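Local coordinates for protein 3-hydroxyisobutyrate dehydrogenase (Thermus thermophilus, PDB 2CVZ) that probably catalyses the NADP-dependent oxidation of 3-hydroxyisobutyrate in valine catabolism, at residues T129-G134 and A163-N168; S91-A96 and L236-G241; R141-L146 and K150-V155; T110-P115 and E136-R141. One frame throughout, in Å; residues are numbered along the deposited sequence.

Contact 1: residues T129-G134 and A163-N168; sequences TVMLGG and AVKAIN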
loop_
_atom_site.group_PDB
_atom_site.type_symbol
_atom_site.label_atom_id
_atom_site.label_comp_id
_atom_site.label_asym_id
_atom_site.label_seq_id
_atom_site.Cartn_x
_atom_site.Cartn_y
_atom_site.Cartn_z
ATOM N N THR C 129 12.609 26.212 -12.530
ATOM C CA THR C 129 12.381 26.644 -11.157
ATOM C C THR C 129 13.577 26.098 -10.388
ATOM O O THR C 129 13.946 24.936 -10.552
ATOM C CB THR C 129 11.087 26.040 -10.578
ATOM O OG1 THR C 129 9.953 26.615 -11.238
ATOM C CG2 THR C 129 10.986 26.315 -9.086
ATOM N N VAL C 130 14.192 26.937 -9.563
ATOM C CA VAL C 130 15.356 26.517 -8.799
ATOM C C VAL C 130 15.116 26.632 -7.300
ATOM O O VAL C 130 14.589 27.633 -6.827
ATOM C CB VAL C 130 16.597 27.376 -9.154
ATOM C CG1 VAL C 130 17.809 26.905 -8.351
ATOM C CG2 VAL C 130 16.888 27.286 -10.645
HETATM N N MSE C 131 15.506 25.596 -6.564
HETATM C CA MSE C 131 15.370 25.585 -5.111
HETATM C C MSE C 131 16.783 25.577 -4.538
HETATM O O MSE C 131 17.481 24.561 -4.594
HETATM C CB MSE C 131 14.569 24.356 -4.655
HETATM C CG MSE C 131 14.962 23.042 -5.320
HETATM SE SE MSE C 131 13.427 22.021 -5.955
HETATM C CE MSE C 131 13.184 22.904 -7.657
ATOM N N LEU C 132 17.204 26.722 -4.006
ATOM C CA LEU C 132 18.549 26.877 -3.453
ATOM C C LEU C 132 18.699 26.525 -1.987
ATOM O O LEU C 132 17.835 26.827 -1.167
ATOM C CB LEU C 132 19.051 28.317 -3.632
ATOM C CG LEU C 132 19.365 28.895 -5.011
ATOM C CD1 LEU C 132 20.470 28.089 -5.679
ATOM C CD2 LEU C 132 18.111 28.896 -5.851
ATOM N N GLY C 133 19.828 25.897 -1.678
ATOM C CA GLY C 133 20.150 25.529 -0.315
ATOM C C GLY C 133 21.552 26.041 -0.039
ATOM O O GLY C 133 22.489 25.714 -0.771
ATOM N N GLY C 134 21.700 26.859 0.998
ATOM C CA GLY C 134 23.010 27.394 1.326
ATOM C C GLY C 134 22.938 28.746 2.013
ATOM O O GLY C 134 21.848 29.198 2.359
ATOM N N ALA C 163 16.433 18.330 -0.707
ATOM C CA ALA C 163 15.314 17.745 0.020
ATOM C C ALA C 163 13.980 18.142 -0.602
ATOM O O ALA C 163 13.114 17.296 -0.818
ATOM C CB ALA C 163 15.360 18.175 1.479
ATOM N N VAL C 164 13.813 19.432 -0.885
ATOM C CA VAL C 164 12.574 19.904 -1.491
ATOM C C VAL C 164 12.400 19.298 -2.880
ATOM O O VAL C 164 11.286 18.958 -3.285
ATOM C CB VAL C 164 12.553 21.446 -1.600
ATOM C CG1 VAL C 164 11.327 21.899 -2.375
ATOM C CG2 VAL C 164 12.547 22.057 -0.208
ATOM N N LYS C 165 13.503 19.160 -3.608
ATOM C CA LYS C 165 13.450 18.584 -4.947
ATOM C C LYS C 165 12.973 17.139 -4.878
ATOM O O LYS C 165 12.124 16.723 -5.660
ATOM C CB LYS C 165 14.829 18.643 -5.617
ATOM C CG LYS C 165 14.919 17.902 -6.960
ATOM C CD LYS C 165 13.913 18.425 -7.992
ATOM C CE LYS C 165 14.031 17.666 -9.311
ATOM N NZ LYS C 165 12.981 18.062 -10.297
ATOM N N ALA C 166 13.522 16.380 -3.935
ATOM C CA ALA C 166 13.147 14.980 -3.777
ATOM C C ALA C 166 11.663 14.841 -3.468
ATOM O O ALA C 166 10.977 13.997 -4.043
ATOM C CB ALA C 166 13.982 14.330 -2.670
ATOM N N ILE C 167 11.161 15.666 -2.557
ATOM C CA ILE C 167 9.752 15.601 -2.212
ATOM C C ILE C 167 8.897 16.013 -3.408
ATOM O O ILE C 167 7.863 15.409 -3.674
ATOM C CB ILE C 167 9.436 16.494 -0.989
ATOM C CG1 ILE C 167 10.094 15.897 0.257
ATOM C CG2 ILE C 167 7.934 16.595 -0.780
ATOM C CD1 ILE C 167 9.684 14.454 0.535
ATOM N N ASN C 168 9.331 17.037 -4.136
ATOM C CA ASN C 168 8.581 17.476 -5.308
ATOM C C ASN C 168 8.430 16.321 -6.298
ATOM O O ASN C 168 7.342 16.075 -6.819
ATOM C CB ASN C 168 9.291 18.638 -6.006
ATOM C CG ASN C 168 8.681 18.958 -7.358
ATOM O OD1 ASN C 168 7.606 19.554 -7.445
ATOM N ND2 ASN C 168 9.359 18.540 -8.427
#
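The selenomethionine Met131 reaches from strand 128-133 to helix 160-188 and sets its selenium against the root of Lys165, with SE 3.6 Å from Lys165 CA. Lys165 CB stands almost as close, so it is the base of the lysine, not its polar end, that takes the contact. Met131 CG is wedged between its own backbone N and carbonyl carbon (chi1 45°), and further bends at chi2 and chi3 bring the selenium over the lysine stem, which the side chain crosses at a slant. The same selenium meets one branch of Val164, CG1, at 4.2 Å. The strand belongs to the mixed sheet of the N-terminal dinucleotide-binding domain, whereas the helix is the long one that leads from that domain into the helical part of the chain, as in related beta-hydroxyacid dehydrogenases. Beyond its base Lys165 turns away from the strand; bent at chi2 and otherwise extended, it carries NZ to hydrogen bonds with Val116 O and Asn169 OD1. Along this course its side chain comes within about 4 Å of bound NADPH, nearest atom to nearest atom. Pro115 packs on both Met131 and Lys165, and Val199 of the second subunit also lies against Met131.

Contact 2: residues S91-A96 and L236-G241; sequences SGEPEA and LGIAMG. With NDP (NADPH dihydro-nicotinamide-adenine-dinucleotide phosphate), chain G.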
loop_
_atom_site.group_PDB
_atom_site.type_symbol
_atom_site.label_atom_id
_atom_site.label_comp_id
_atom_site.label_asym_id
_atom_site.label_seq_id
_atom_site.Cartn_x
_atom_site.Cartn_y
_atom_site.Cartn_z
ATOM N N SER C 91 20.136 16.491 -8.870
ATOM C CA SER C 91 19.112 16.197 -7.873
ATOM C C SER C 91 19.905 15.271 -6.955
ATOM O O SER C 91 19.952 14.056 -7.166
ATOM C CB SER C 91 17.928 15.461 -8.500
ATOM O OG SER C 91 17.178 16.333 -9.329
ATOM N N GLY C 92 20.554 15.864 -5.956
ATOM C CA GLY C 92 21.397 15.093 -5.060
ATOM C C GLY C 92 20.883 14.752 -3.676
ATOM O O GLY C 92 19.738 15.026 -3.330
ATOM N N GLU C 93 21.764 14.138 -2.891
ATOM C CA GLU C 93 21.461 13.712 -1.530
ATOM C C GLU C 93 21.844 14.793 -0.527
ATOM O O GLU C 93 22.974 15.282 -0.529
ATOM C CB GLU C 93 22.225 12.427 -1.209
ATOM C CG GLU C 93 21.854 11.244 -2.083
ATOM C CD GLU C 93 22.764 10.055 -1.856
ATOM O OE1 GLU C 93 23.053 9.743 -0.682
ATOM O OE2 GLU C 93 23.187 9.427 -2.850
ATOM N N PRO C 94 20.905 15.177 0.350
ATOM C CA PRO C 94 21.159 16.209 1.358
ATOM C C PRO C 94 22.422 16.011 2.194
ATOM O O PRO C 94 23.291 16.882 2.227
ATOM C CB PRO C 94 19.889 16.175 2.205
ATOM C CG PRO C 94 18.839 15.838 1.194
ATOM C CD PRO C 94 19.504 14.721 0.413
ATOM N N GLU C 95 22.530 14.868 2.862
ATOM C CA GLU C 95 23.686 14.603 3.715
ATOM C C GLU C 95 25.018 14.530 2.971
ATOM O O GLU C 95 25.992 15.166 3.373
ATOM C CB GLU C 95 23.472 13.316 4.517
ATOM C CG GLU C 95 24.326 13.245 5.770
ATOM C CD GLU C 95 24.192 14.499 6.625
ATOM O OE1 GLU C 95 23.045 14.879 6.952
ATOM O OE2 GLU C 95 25.231 15.106 6.969
ATOM N N ALA C 96 25.066 13.759 1.889
ATOM C CA ALA C 96 26.296 13.633 1.118
ATOM C C ALA C 96 26.711 14.996 0.573
ATOM O O ALA C 96 27.899 15.285 0.432
ATOM C CB ALA C 96 26.102 12.648 -0.026
ATOM N N LEU C 236 13.139 9.208 -5.856
ATOM C CA LEU C 236 12.221 8.657 -4.866
ATOM C C LEU C 236 13.037 8.072 -3.715
ATOM O O LEU C 236 12.623 8.123 -2.557
ATOM C CB LEU C 236 11.330 7.582 -5.503
ATOM C CG LEU C 236 10.240 8.133 -6.438
ATOM C CD1 LEU C 236 9.607 7.015 -7.255
ATOM C CD2 LEU C 236 9.190 8.849 -5.608
ATOM N N GLY C 237 14.209 7.531 -4.043
ATOM C CA GLY C 237 15.074 6.971 -3.020
ATOM C C GLY C 237 15.522 8.063 -2.064
ATOM O O GLY C 237 15.581 7.863 -0.850
ATOM N N ILE C 238 15.837 9.228 -2.618
ATOM C CA ILE C 238 16.266 10.363 -1.809
ATOM C C ILE C 238 15.084 10.858 -0.979
ATOM O O ILE C 238 15.246 11.257 0.179
ATOM C CB ILE C 238 16.792 11.515 -2.702
ATOM C CG1 ILE C 238 18.011 11.037 -3.492
ATOM C CG2 ILE C 238 17.162 12.724 -1.841
ATOM C CD1 ILE C 238 18.530 12.045 -4.506
ATOM N N ALA C 239 13.894 10.826 -1.570
ATOM C CA ALA C 239 12.694 11.259 -0.865
ATOM C C ALA C 239 12.435 10.365 0.353
ATOM O O ALA C 239 11.978 10.844 1.392
ATOM C CB ALA C 239 11.496 11.228 -1.799
HETATM N N MSE C 240 12.721 9.073 0.223
HETATM C CA MSE C 240 12.526 8.147 1.337
HETATM C C MSE C 240 13.475 8.538 2.473
HETATM O O MSE C 240 13.156 8.373 3.651
HETATM C CB MSE C 240 12.809 6.703 0.903
HETATM C CG MSE C 240 11.909 6.180 -0.224
HETATM SE SE MSE C 240 10.008 6.358 0.129
HETATM C CE MSE C 240 9.692 8.006 -0.850
ATOM N N GLY C 241 14.643 9.054 2.107
ATOM C CA GLY C 241 15.616 9.477 3.099
ATOM C C GLY C 241 15.101 10.694 3.842
ATOM O O GLY C 241 15.379 10.878 5.022
HETATM P PA NDP G . 21.491 12.647 -18.507
HETATM O O1A NDP G . 20.930 13.150 -19.732
HETATM O O2A NDP G . 21.573 11.181 -18.174
HETATM O O5B NDP G . 22.984 13.312 -18.403
HETATM C C5B NDP G . 23.839 12.972 -17.305
HETATM C C4B NDP G . 25.095 13.788 -17.573
HETATM O O4B NDP G . 26.023 13.442 -16.509
HETATM C C3B NDP G . 25.799 13.562 -18.872
HETATM O O3B NDP G . 26.360 14.820 -19.332
HETATM C C2B NDP G . 26.890 12.614 -18.556
HETATM O O2B NDP G . 28.000 12.526 -19.453
HETATM C C1B NDP G . 27.214 13.018 -17.152
HETATM N N9A NDP G . 27.864 11.923 -16.379
HETATM C C8A NDP G . 27.334 10.662 -16.018
HETATM N N7A NDP G . 28.212 9.963 -15.326
HETATM C C5A NDP G . 29.331 10.743 -15.221
HETATM C C6A NDP G . 30.596 10.575 -14.613
HETATM N N6A NDP G . 30.886 9.445 -13.967
HETATM N N1A NDP G . 31.511 11.573 -14.692
HETATM C C2A NDP G . 31.212 12.718 -15.348
HETATM N N3A NDP G . 30.048 12.976 -15.955
HETATM C C4A NDP G . 29.138 11.938 -15.855
HETATM O O3 NDP G . 20.817 13.341 -17.266
HETATM P PN NDP G . 19.692 14.448 -17.018
HETATM O O1N NDP G . 18.449 13.928 -17.595
HETATM O O2N NDP G . 20.315 15.708 -17.545
HETATM O O5D NDP G . 19.715 14.531 -15.424
HETATM C C5D NDP G . 20.870 15.044 -14.684
HETATM C C4D NDP G . 20.359 15.453 -13.268
HETATM O O4D NDP G . 19.251 16.331 -13.450
HETATM C C3D NDP G . 19.803 14.258 -12.488
HETATM O O3D NDP G . 20.176 14.388 -11.109
HETATM C C2D NDP G . 18.317 14.310 -12.729
HETATM O O2D NDP G . 17.645 13.563 -11.730
HETATM C C1D NDP G . 18.140 15.885 -12.667
HETATM N N1N NDP G . 16.899 16.403 -13.320
HETATM C C2N NDP G . 16.503 15.834 -14.563
HETATM C C3N NDP G . 15.298 16.382 -15.166
HETATM C C7N NDP G . 14.820 15.863 -16.452
HETATM O O7N NDP G . 13.657 16.040 -16.871
HETATM N N7N NDP G . 15.651 15.171 -17.255
HETATM C C4N NDP G . 14.616 17.412 -14.503
HETATM C C5N NDP G . 15.021 17.938 -13.311
HETATM C C6N NDP G . 16.161 17.437 -12.717
HETATM P P2B NDP G . 27.980 11.735 -20.790
HETATM O O1X NDP G . 29.406 11.419 -21.001
HETATM O O2X NDP G . 27.400 12.608 -21.848
HETATM O O3X NDP G . 27.147 10.465 -20.624
#
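Ile238 projects from helix 229-243 into the turn ahead of helix 94-105, where its CD1 lies 3.4 Å from Gly92 O and 3.6 Å from Ser91 O. With CG1 anti to the carbonyl carbon and the chain extended beyond it (chi2 174°), this methyl is pushed deepest towards the turn. The other branch, CG2, meets Pro94 CD at 3.8 Å, while Glu93 lays its CG against Ile238 CG1 at about a right angle, using its aliphatic part. On the cofactor side, Ser91 N donates to the ribose O3D of NADPH over 3.1 Å in a nearly straight bond (165°), and Ser91 OG lies 3.5 Å from NADPH C1D. Around this turn, Lys234 NZ bonds to Ser91 O, Thr66 OG1 to Glu93 N, and Ala166 of helix 160-188 packs on Ile238. Cutting the isoleucine back to an alanine here would probably cost the packing on Pro94 CD, Glu93 CG and Ala166 and open a gap between the turn and helix 229-243. Glu93 occupies the N-cap position of helix 94-105. The turn contributes Ser91 to the NADPH pocket, and Ile238 behind it joins the Rossmann-type dinucleotide-binding domain to the helical part of the chain.

Contact 3: residues R141-L146 and K150-V155; sequences RVRPFL and KKVVHV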
loop_
_atom_site.group_PDB
_atom_site.type_symbol
_atom_site.label_atom_id
_atom_site.label_comp_id
_atom_site.label_asym_id
_atom_site.label_seq_id
_atom_site.Cartn_x
_atom_site.Cartn_y
_atom_site.Cartn_z
ATOM N N ARG C 141 24.645 36.246 -4.300
ATOM C CA ARG C 141 25.751 36.372 -5.245
ATOM C C ARG C 141 25.541 35.551 -6.519
ATOM O O ARG C 141 25.969 35.955 -7.600
ATOM C CB ARG C 141 27.053 35.934 -4.573
ATOM C CG ARG C 141 28.314 36.159 -5.395
ATOM C CD ARG C 141 28.772 37.609 -5.339
ATOM N NE ARG C 141 30.086 37.788 -5.952
ATOM C CZ ARG C 141 30.337 37.651 -7.251
ATOM N NH1 ARG C 141 29.359 37.337 -8.091
ATOM N NH2 ARG C 141 31.570 37.823 -7.711
ATOM N N VAL C 142 24.882 34.403 -6.398
ATOM C CA VAL C 142 24.659 33.545 -7.558
ATOM C C VAL C 142 23.383 33.824 -8.348
ATOM O O VAL C 142 23.309 33.491 -9.530
ATOM C CB VAL C 142 24.659 32.051 -7.163
ATOM C CG1 VAL C 142 25.984 31.685 -6.522
ATOM C CG2 VAL C 142 23.503 31.757 -6.224
ATOM N N ARG C 143 22.387 34.430 -7.708
ATOM C CA ARG C 143 21.120 34.720 -8.380
ATOM C C ARG C 143 21.244 35.280 -9.798
ATOM O O ARG C 143 20.614 34.776 -10.726
ATOM C CB ARG C 143 20.269 35.683 -7.541
ATOM C CG ARG C 143 19.443 35.012 -6.456
ATOM C CD ARG C 143 18.560 36.023 -5.735
ATOM N NE ARG C 143 17.791 35.417 -4.649
ATOM C CZ ARG C 143 16.721 34.647 -4.821
ATOM N NH1 ARG C 143 16.276 34.382 -6.041
ATOM N NH2 ARG C 143 16.098 34.136 -3.766
ATOM N N PRO C 144 22.064 36.327 -9.986
ATOM C CA PRO C 144 22.231 36.926 -11.315
ATOM C C PRO C 144 22.823 36.028 -12.401
ATOM O O PRO C 144 22.809 36.390 -13.576
ATOM C CB PRO C 144 23.105 38.145 -11.032
ATOM C CG PRO C 144 23.935 37.699 -9.877
ATOM C CD PRO C 144 22.917 37.008 -8.996
ATOM N N PHE C 145 23.329 34.860 -12.017
ATOM C CA PHE C 145 23.930 33.945 -12.984
ATOM C C PHE C 145 23.020 32.806 -13.430
ATOM O O PHE C 145 23.363 32.062 -14.349
ATOM C CB PHE C 145 25.219 33.360 -12.405
ATOM C CG PHE C 145 26.294 34.379 -12.187
ATOM C CD1 PHE C 145 27.001 34.900 -13.265
ATOM C CD2 PHE C 145 26.584 34.838 -10.907
ATOM C CE1 PHE C 145 27.985 35.870 -13.070
ATOM C CE2 PHE C 145 27.564 35.805 -10.701
ATOM C CZ PHE C 145 28.265 36.323 -11.783
ATOM N N LEU C 146 21.866 32.665 -12.785
ATOM C CA LEU C 146 20.936 31.592 -13.126
ATOM C C LEU C 146 20.135 31.944 -14.375
ATOM O O LEU C 146 18.914 32.087 -14.329
ATOM C CB LEU C 146 20.000 31.331 -11.942
ATOM C CG LEU C 146 20.733 31.154 -10.608
ATOM C CD1 LEU C 146 19.726 30.901 -9.490
ATOM C CD2 LEU C 146 21.725 29.999 -10.715
ATOM N N LYS C 150 13.654 30.914 -13.953
ATOM C CA LYS C 150 12.650 31.957 -13.812
ATOM C C LYS C 150 12.405 32.089 -12.310
ATOM O O LYS C 150 12.897 33.020 -11.673
ATOM C CB LYS C 150 11.358 31.567 -14.536
ATOM C CG LYS C 150 10.285 32.650 -14.509
ATOM C CD LYS C 150 9.114 32.291 -15.409
ATOM C CE LYS C 150 8.054 33.386 -15.410
ATOM N NZ LYS C 150 6.937 33.072 -16.348
ATOM N N LYS C 151 11.661 31.140 -11.747
ATOM C CA LYS C 151 11.365 31.132 -10.319
ATOM C C LYS C 151 12.548 30.577 -9.528
ATOM O O LYS C 151 12.956 29.434 -9.724
ATOM C CB LYS C 151 10.120 30.281 -10.046
ATOM C CG LYS C 151 9.909 29.929 -8.577
ATOM C CD LYS C 151 9.486 31.129 -7.744
ATOM C CE LYS C 151 8.045 31.526 -8.034
ATOM N NZ LYS C 151 7.607 32.673 -7.189
ATOM N N VAL C 152 13.091 31.391 -8.630
ATOM C CA VAL C 152 14.228 30.987 -7.809
ATOM C C VAL C 152 13.900 31.193 -6.332
ATOM O O VAL C 152 13.661 32.319 -5.895
ATOM C CB VAL C 152 15.481 31.810 -8.178
ATOM C CG1 VAL C 152 16.662 31.377 -7.334
ATOM C CG2 VAL C 152 15.790 31.635 -9.658
ATOM N N VAL C 153 13.893 30.104 -5.564
ATOM C CA VAL C 153 13.567 30.173 -4.140
ATOM C C VAL C 153 14.652 29.616 -3.217
ATOM O O VAL C 153 15.172 28.520 -3.437
ATOM C CB VAL C 153 12.248 29.412 -3.847
ATOM C CG1 VAL C 153 11.850 29.579 -2.386
ATOM C CG2 VAL C 153 11.149 29.910 -4.763
ATOM N N HIS C 154 14.989 30.385 -2.185
ATOM C CA HIS C 154 15.982 29.968 -1.199
ATOM C C HIS C 154 15.184 29.217 -0.141
ATOM O O HIS C 154 14.414 29.826 0.605
ATOM C CB HIS C 154 16.654 31.186 -0.560
ATOM C CG HIS C 154 17.749 30.838 0.400
ATOM N ND1 HIS C 154 18.290 31.754 1.275
ATOM C CD2 HIS C 154 18.417 29.678 0.608
ATOM C CE1 HIS C 154 19.245 31.174 1.981
ATOM N NE2 HIS C 154 19.342 29.914 1.595
ATOM N N VAL C 155 15.369 27.901 -0.071
ATOM C CA VAL C 155 14.615 27.092 0.878
ATOM C C VAL C 155 15.307 26.731 2.184
ATOM O O VAL C 155 14.691 26.115 3.052
ATOM C CB VAL C 155 14.116 25.796 0.209
ATOM C CG1 VAL C 155 13.188 26.147 -0.940
ATOM C CG2 VAL C 155 15.294 24.970 -0.292
#
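Within the beta-alpha-beta unit made by strand 128-133, helix 136-142 and strand 149-156, Arg143 and Leu146 at the end of the helical connection fold back on Val152 of the returning strand. Val152 presents its two methyl branches to Leu146, whose CD1 lies 3.8 Å from Val152 CG1 and 4.0 Å from Val152 CG2. Arg143 reaches the same valine from roughly a right angle to the leucine. Its chain, extended from CG to NE, runs antiparallel alongside Val152 and carries the guanidinium to the strand backbone. There NH1 donates to Val152 O in a weak bond of 3.3 Å that is nonetheless fairly straight (166°), with the carbonyl oxygen at the edge of the guanidinium and in its plane. Val152 CG1 is also close to this group, 3.3 Å from Arg143 NH1, but approaches it obliquely. The 3-10 turn that places both residues is closed by Phe145 N to Val142 O and Leu146 N to Arg143 O. His154 lies near Arg143 NH2 mainly through its backbone and CB; its ring leads elsewhere, NE2 bonding to Gly134 O. On the opposite face of the strand, Val153 packs on Val199 of the second subunit, while Lys151 NZ forms a salt bridge with Glu198 of that subunit. Strand 149-156 is outermost in the sheet of this chain, and Val152 O is accordingly met by a side chain. The two partners divide the work: Arg143 covers Val152 with its guanidinium end and adds one weak bond at the exposed rim, and Leu146 supplies the buried apolar part.

Contact 4: residues T110-P115 and E136-R141; sequences TYLDAP and EEAVER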
loop_
_atom_site.group_PDB
_atom_site.type_symbol
_atom_site.label_atom_id
_atom_site.label_comp_id
_atom_site.label_asym_id
_atom_site.label_seq_id
_atom_site.Cartn_x
_atom_site.Cartn_y
_atom_site.Cartn_z
ATOM N N THR C 110 32.420 27.830 -2.128
ATOM C CA THR C 110 31.102 27.769 -1.506
ATOM C C THR C 110 30.113 26.959 -2.336
ATOM O O THR C 110 29.750 27.345 -3.450
ATOM C CB THR C 110 30.534 29.179 -1.289
ATOM O OG1 THR C 110 31.430 29.924 -0.454
ATOM C CG2 THR C 110 29.166 29.110 -0.622
ATOM N N TYR C 111 29.686 25.830 -1.777
ATOM C CA TYR C 111 28.740 24.938 -2.435
ATOM C C TYR C 111 27.302 25.335 -2.124
ATOM O O TYR C 111 26.984 25.761 -1.012
ATOM C CB TYR C 111 28.965 23.496 -1.971
ATOM C CG TYR C 111 27.962 22.489 -2.510
ATOM C CD1 TYR C 111 28.232 21.755 -3.666
ATOM C CD2 TYR C 111 26.746 22.264 -1.855
ATOM C CE1 TYR C 111 27.320 20.815 -4.156
ATOM C CE2 TYR C 111 25.828 21.329 -2.339
ATOM C CZ TYR C 111 26.121 20.608 -3.485
ATOM O OH TYR C 111 25.230 19.667 -3.949
ATOM N N LEU C 112 26.440 25.181 -3.121
ATOM C CA LEU C 112 25.023 25.481 -2.976
ATOM C C LEU C 112 24.261 24.421 -3.746
ATOM O O LEU C 112 24.586 24.154 -4.903
ATOM C CB LEU C 112 24.690 26.850 -3.574
ATOM C CG LEU C 112 25.282 28.100 -2.921
ATOM C CD1 LEU C 112 24.887 29.323 -3.726
ATOM C CD2 LEU C 112 24.779 28.218 -1.494
ATOM N N ASP C 113 23.279 23.780 -3.119
ATOM C CA ASP C 113 22.510 22.809 -3.877
ATOM C C ASP C 113 21.452 23.617 -4.607
ATOM O O ASP C 113 20.751 24.433 -4.008
ATOM C CB ASP C 113 21.872 21.711 -2.998
ATOM C CG ASP C 113 21.372 22.211 -1.655
ATOM O OD1 ASP C 113 20.306 21.726 -1.213
ATOM O OD2 ASP C 113 22.043 23.050 -1.022
ATOM N N ALA C 114 21.365 23.415 -5.915
ATOM C CA ALA C 114 20.409 24.148 -6.722
ATOM C C ALA C 114 19.681 23.260 -7.722
ATOM O O ALA C 114 19.700 23.520 -8.928
ATOM C CB ALA C 114 21.121 25.286 -7.450
ATOM N N PRO C 115 19.032 22.189 -7.236
ATOM C CA PRO C 115 18.304 21.298 -8.144
ATOM C C PRO C 115 17.192 22.078 -8.844
ATOM O O PRO C 115 16.768 23.134 -8.366
ATOM C CB PRO C 115 17.781 20.200 -7.216
ATOM C CG PRO C 115 17.646 20.900 -5.896
ATOM C CD PRO C 115 18.899 21.746 -5.836
ATOM N N GLU C 136 22.780 32.729 2.824
ATOM C CA GLU C 136 22.052 33.835 2.211
ATOM C C GLU C 136 22.963 34.699 1.342
ATOM O O GLU C 136 22.568 35.149 0.264
ATOM C CB GLU C 136 21.420 34.713 3.292
ATOM C CG GLU C 136 20.616 33.947 4.323
ATOM C CD GLU C 136 19.934 34.862 5.315
ATOM O OE1 GLU C 136 20.635 35.691 5.937
ATOM O OE2 GLU C 136 18.699 34.753 5.473
ATOM N N GLU C 137 24.179 34.934 1.823
ATOM C CA GLU C 137 25.148 35.750 1.101
ATOM C C GLU C 137 25.514 35.134 -0.245
ATOM O O GLU C 137 25.562 35.827 -1.262
ATOM C CB GLU C 137 26.410 35.941 1.949
ATOM C CG GLU C 137 26.167 36.689 3.258
ATOM C CD GLU C 137 25.413 35.863 4.295
ATOM O OE1 GLU C 137 24.932 36.459 5.285
ATOM O OE2 GLU C 137 25.311 34.626 4.132
ATOM N N ALA C 138 25.773 33.830 -0.248
ATOM C CA ALA C 138 26.126 33.131 -1.478
ATOM C C ALA C 138 24.944 33.139 -2.443
ATOM O O ALA C 138 25.112 33.361 -3.641
ATOM C CB ALA C 138 26.540 31.698 -1.168
ATOM N N VAL C 139 23.747 32.900 -1.916
ATOM C CA VAL C 139 22.546 32.885 -2.746
ATOM C C VAL C 139 22.389 34.197 -3.509
ATOM O O VAL C 139 22.138 34.200 -4.713
ATOM C CB VAL C 139 21.278 32.646 -1.896
ATOM C CG1 VAL C 139 20.034 32.852 -2.743
ATOM C CG2 VAL C 139 21.296 31.234 -1.326
ATOM N N GLU C 140 22.542 35.312 -2.805
ATOM C CA GLU C 140 22.412 36.622 -3.430
ATOM C C GLU C 140 23.470 36.827 -4.510
ATOM O O GLU C 140 23.223 37.492 -5.515
ATOM C CB GLU C 140 22.536 37.721 -2.372
ATOM C CG GLU C 140 22.357 39.130 -2.918
ATOM C CD GLU C 140 22.482 40.195 -1.844
ATOM O OE1 GLU C 140 23.579 40.327 -1.257
ATOM O OE2 GLU C 140 21.482 40.901 -1.584
ATOM N N ARG C 141 24.645 36.246 -4.300
ATOM C CA ARG C 141 25.751 36.372 -5.245
ATOM C C ARG C 141 25.541 35.551 -6.519
ATOM O O ARG C 141 25.969 35.955 -7.600
ATOM C CB ARG C 141 27.053 35.934 -4.573
ATOM C CG ARG C 141 28.314 36.159 -5.395
ATOM C CD ARG C 141 28.772 37.609 -5.339
ATOM N NE ARG C 141 30.086 37.788 -5.952
ATOM C CZ ARG C 141 30.337 37.651 -7.251
ATOM N NH1 ARG C 141 29.359 37.337 -8.091
ATOM N NH2 ARG C 141 31.570 37.823 -7.711
#
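The methyl group of Ala138 rests on two side chains of strand 110-113, those of Thr110 and Leu112. Thr110 uses its methyl branch: CG2 is anti to the backbone N and meets Ala138 CB at 3.7 Å, while OG1 is turned off the line to the alanine. Leu112 has CG anti to the carbonyl carbon (chi1 -66°) and CD1 anti to CA (chi2 177°), a relaxed leucine conformation that points the fork of the side chain at the helix. Both CD1 and CD2 of Leu112 consequently face Ala138 CB from the same side, each at 3.9 Å. CD1 continues over the helix backbone and reaches Val139 N at 4.2 Å. With a serine in place of Leu112, the Ala138 methyl is likely to lose both leucine partners and keep the threonine methyl alone of the strand's contacts. The helix axis passes 9.4 Å from that of the strand, crossing at -78°, an ordinary spacing for a helix packed on a sheet. Tyr85 of the adjoining strand 85-88 touches both Thr110 and Ala138, and Pro135 covers Leu112 at the start of helix 136-142. On the far face of strand 110-117, Tyr111 packs against helix 94-105, so the strand is sandwiched between two helices.

Overall arrangement
Contacts 1, 3 and 4 gather round the sheet, with strand 128-133 between strands 110-117 and 149-156. Contacts 3 and 4, whose centres are 8 Å apart, share helix 136-142 on one face of it; Val142 CG2 packs on Leu112 CD1 at 3.8 Å. Contact 1 has its helix on the other side, and its strand is joined to that of contact 3 through Leu132 N and Val153 O, 2.8 Å apart. Contact 2 lies about 11 Å from contact 1, centre to centre, and the two meet at the cofactor, where Lys165 CE is 3.4 Å from Ser91 OG. Contact 3 is remote from that site: the Leu146 side chain is about 14 Å from NADPH.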